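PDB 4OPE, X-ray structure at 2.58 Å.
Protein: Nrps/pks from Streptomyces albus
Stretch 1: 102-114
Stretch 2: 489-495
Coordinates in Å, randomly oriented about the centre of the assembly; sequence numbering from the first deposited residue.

Stretch 1, residues 102-114: VWHLLEDAGTSRA
Stretch 2 489-495: LTREPMA

Residues 102-108 form the end of a helix that begins earlier in the chain, with phi/psi near -63/-40 and i to i+4 bonds such as Asp108 N to His104 O (2.9 Å) and Ala109 N to Leu105 O (2.8 Å). Gly110 leaves the helix at phi/psi 64/43, a positive phi that favours glycine, and completes a Schellman motif: Gly110 N bonds to Glu107 O and Thr111 N to Leu106 O, both at 3.0 Å. Thr111 (-144/-167) and Ser112 (-164/162) are extended. Ser112 (chi1 p) occupies the N-cap position before a weakly bonded helix at about 113-114, and its side chain caps a backbone nitrogen just past the stretch.

Residues 489-495 have no regular secondary structure. Leu489 (-77/-5) and Thr490 (-91/-9) precede a largely extended run from Arg491 (-81/146) through Glu492 (-62/129) and Pro493 (-78/135) to Met494 (-121/-174), a selenomethionine. The register pairs Gly110 with Thr490 (CA to CA 5.6 Å) and Ser112 with Glu492 (CA to CA 5.9 Å). No direct backbone hydrogen bond joins the stretches, and their contact buries 463 Å² in total.

At the close approach beside Gly110, Thr490 (chi1 p) points toward stretch 1, its CB 3.4 Å from Gly110 O. One water donates to Thr111 O (2.9 Å) and Thr490 OG1 (2.7 Å); another donates to Thr490 O (2.7 Å) and lies 3.0 Å from Ser112 OG.

The shortest direct polar contact between the stretches is in the salt bridge between Arg113 (m, t, m, chi4 180°) and Glu492 (t, t, chi3 -47°). The carboxylate lies at the guanidinium edge, so two N-H groups address it: Arg113 NE to Glu492 OE1 at 3.1 Å and Arg113 NH2 to Glu492 OE2 at 2.8 Å. A water accepts from Ala114 N (3.0 Å) and donates to Glu492 OE1 (2.6 Å).

The CA-to-CB bond of Trp103 (chi1 t, chi2 -91°) points sideways, but the end of its ring comes nearer to stretch 2. Trp103 CZ2 lies 3.3 Å from CE of Met494 (m, t, t), an apolar contact, and Trp103 CH2 is 3.6 Å from Glu492 OE1. Trp103 NE1 also bonds weakly to Glu107 OE2 (3.0 Å).

Glu107 (m, t, chi3 -33°) and Arg491 (m, t, t, chi4 -171°) form a long salt bridge, Glu107 OE1 to Arg491 NH1 at 3.8 Å. The oxygen lies over the guanidinium face, so no N-H points at it. Waters supply directional links: one joins Arg491 NH1 (2.9 Å) to Glu107 OE2 (2.6 Å), another Arg491 NE to Glu107 O, both at 2.8 Å.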

# COMPACT_ATOMS: atom_id res chain seq x y z
N VAL A 102 16.37 7.59 -0.45
CA VAL A 102 16.82 6.38 -1.13
C VAL A 102 18.23 6.52 -1.65
O VAL A 102 19.04 5.59 -1.54
CB VAL A 102 15.86 5.93 -2.23
CG1 VAL A 102 16.41 4.71 -2.94
CG2 VAL A 102 14.53 5.59 -1.58
N TRP A 103 18.54 7.69 -2.19
CA TRP A 103 19.91 7.96 -2.61
C TRP A 103 20.87 7.72 -1.44
O TRP A 103 21.89 7.03 -1.59
CB TRP A 103 20.10 9.39 -3.13
CG TRP A 103 21.46 9.55 -3.71
CD1 TRP A 103 22.60 9.96 -3.08
CD2 TRP A 103 21.84 9.24 -5.06
NE1 TRP A 103 23.68 9.94 -3.95
CE2 TRP A 103 23.25 9.49 -5.17
CE3 TRP A 103 21.14 8.78 -6.18
CZ2 TRP A 103 23.95 9.27 -6.35
CZ3 TRP A 103 21.85 8.58 -7.37
CH2 TRP A 103 23.23 8.83 -7.45
N HIS A 104 20.56 8.30 -0.27
CA HIS A 104 21.45 8.15 0.84
C HIS A 104 21.48 6.73 1.37
O HIS A 104 22.52 6.28 1.84
CB HIS A 104 21.12 9.12 1.93
CG HIS A 104 21.42 10.53 1.58
ND1 HIS A 104 20.61 11.58 1.94
CD2 HIS A 104 22.47 11.08 0.92
CE1 HIS A 104 21.13 12.72 1.51
NE2 HIS A 104 22.27 12.44 0.91
N LEU A 105 20.38 6.00 1.24
CA LEU A 105 20.38 4.60 1.62
C LEU A 105 21.43 3.81 0.81
O LEU A 105 22.19 2.96 1.37
CB LEU A 105 18.98 3.99 1.38
CG LEU A 105 18.79 2.48 1.39
CD1 LEU A 105 19.17 2.03 2.78
CD2 LEU A 105 17.35 2.05 1.11
N LEU A 106 21.47 4.03 -0.51
CA LEU A 106 22.38 3.26 -1.33
C LEU A 106 23.82 3.57 -0.94
O LEU A 106 24.66 2.68 -0.81
CB LEU A 106 22.13 3.53 -2.78
CG LEU A 106 21.20 2.56 -3.49
CD1 LEU A 106 20.09 1.93 -2.66
CD2 LEU A 106 20.64 3.25 -4.71
N GLU A 107 24.08 4.84 -0.64
CA GLU A 107 25.40 5.21 -0.15
C GLU A 107 25.71 4.54 1.18
O GLU A 107 26.80 4.03 1.37
CB GLU A 107 25.55 6.72 -0.06
CG GLU A 107 25.37 7.37 -1.42
CD GLU A 107 25.74 8.84 -1.45
OE1 GLU A 107 25.52 9.53 -0.38
OE2 GLU A 107 26.24 9.28 -2.55
N ASP A 108 24.75 4.45 2.07
CA ASP A 108 25.03 3.81 3.35
C ASP A 108 25.27 2.31 3.19
O ASP A 108 26.11 1.75 3.83
CB ASP A 108 23.95 4.08 4.38
CG ASP A 108 24.28 3.45 5.74
OD1 ASP A 108 25.16 3.97 6.50
OD2 ASP A 108 23.63 2.43 6.04
N ALA A 109 24.55 1.67 2.30
CA ALA A 109 24.81 0.30 1.98
C ALA A 109 26.10 0.05 1.18
O ALA A 109 26.37 -1.11 0.90
CB ALA A 109 23.64 -0.27 1.18
N GLY A 110 26.85 1.10 0.78
CA GLY A 110 28.00 0.90 -0.12
C GLY A 110 27.71 0.37 -1.55
O GLY A 110 28.45 -0.43 -2.11
N THR A 111 26.68 0.90 -2.16
CA THR A 111 26.28 0.42 -3.45
C THR A 111 25.78 1.59 -4.29
O THR A 111 25.99 2.73 -3.93
CB THR A 111 25.21 -0.68 -3.31
OG1 THR A 111 25.11 -1.39 -4.54
CG2 THR A 111 23.87 -0.10 -2.97
N SER A 112 25.12 1.26 -5.40
CA SER A 112 24.71 2.24 -6.40
C SER A 112 23.67 1.65 -7.34
O SER A 112 23.52 0.42 -7.43
CB SER A 112 25.93 2.61 -7.26
OG SER A 112 26.51 1.43 -7.82
N ARG A 113 22.95 2.53 -8.04
CA ARG A 113 22.08 2.13 -9.15
C ARG A 113 22.73 1.07 -10.01
O ARG A 113 22.15 -0.01 -10.27
CB ARG A 113 21.80 3.31 -10.04
CG ARG A 113 20.90 4.31 -9.37
CD ARG A 113 20.39 5.44 -10.27
NE ARG A 113 21.43 6.38 -10.63
CZ ARG A 113 21.22 7.44 -11.39
NH1 ARG A 113 20.03 7.70 -11.87
NH2 ARG A 113 22.20 8.26 -11.64
N ALA A 114 23.93 1.40 -10.49
CA ALA A 114 24.66 0.50 -11.41
C ALA A 114 25.06 -0.83 -10.79
O ALA A 114 24.95 -1.84 -11.42
CB ALA A 114 25.87 1.20 -12.01
N LEU A 489 34.85 4.71 -3.11
CA LEU A 489 34.94 4.10 -4.42
C LEU A 489 33.74 3.22 -4.77
O LEU A 489 33.64 2.73 -5.91
CB LEU A 489 36.23 3.30 -4.54
CG LEU A 489 37.47 4.18 -4.44
CD1 LEU A 489 38.74 3.34 -4.38
CD2 LEU A 489 37.48 5.14 -5.64
N THR A 490 32.82 3.03 -3.84
CA THR A 490 31.59 2.34 -4.21
C THR A 490 30.53 3.33 -4.67
O THR A 490 29.48 2.93 -5.18
CB THR A 490 31.01 1.58 -3.04
OG1 THR A 490 30.44 2.53 -2.11
CG2 THR A 490 32.09 0.75 -2.40
N ARG A 491 30.81 4.61 -4.50
CA ARG A 491 29.83 5.60 -4.84
C ARG A 491 29.77 5.92 -6.31
O ARG A 491 30.78 5.98 -6.99
CB ARG A 491 30.09 6.88 -4.05
CG ARG A 491 29.74 6.70 -2.59
CD ARG A 491 29.74 8.02 -1.86
NE ARG A 491 29.46 7.78 -0.46
CZ ARG A 491 29.22 8.72 0.43
NH1 ARG A 491 29.24 10.03 0.07
NH2 ARG A 491 28.99 8.34 1.67
N GLU A 492 28.59 6.22 -6.80
CA GLU A 492 28.40 6.47 -8.21
C GLU A 492 29.24 7.68 -8.66
O GLU A 492 29.22 8.73 -8.02
CB GLU A 492 26.95 6.69 -8.49
CG GLU A 492 26.69 7.01 -9.92
CD GLU A 492 25.22 7.18 -10.20
OE1 GLU A 492 24.38 6.32 -9.76
OE2 GLU A 492 24.93 8.18 -10.90
N PRO A 493 30.03 7.51 -9.73
CA PRO A 493 30.92 8.58 -10.20
C PRO A 493 30.15 9.62 -10.98
O PRO A 493 29.35 9.27 -11.84
CB PRO A 493 31.92 7.84 -11.13
CG PRO A 493 31.76 6.40 -10.82
CD PRO A 493 30.33 6.22 -10.40
N MSE A 494 30.42 10.88 -10.70
CA MSE A 494 29.79 11.98 -11.38
C MSE A 494 30.81 12.88 -12.08
O MSE A 494 32.01 12.60 -12.14
CB MSE A 494 29.11 12.69 -10.24
CG MSE A 494 28.01 11.86 -9.56
SE MSE A 494 27.02 13.06 -8.33
CE MSE A 494 26.09 11.62 -7.37
N ALA A 495 30.33 13.98 -12.63
CA ALA A 495 31.12 14.76 -13.56
C ALA A 495 32.31 15.44 -12.92
O ALA A 495 33.42 15.33 -13.48
CB ALA A 495 30.24 15.80 -14.25
O HOH W 1 28.75 5.77 3.46
O HOH W 2 28.20 10.93 -2.43
O HOH W 3 29.09 5.08 0.22
O HOH W 4 28.08 3.90 -2.26
O HOH W 5 28.69 0.45 -6.00
O HOH W 6 25.47 4.01 -10.43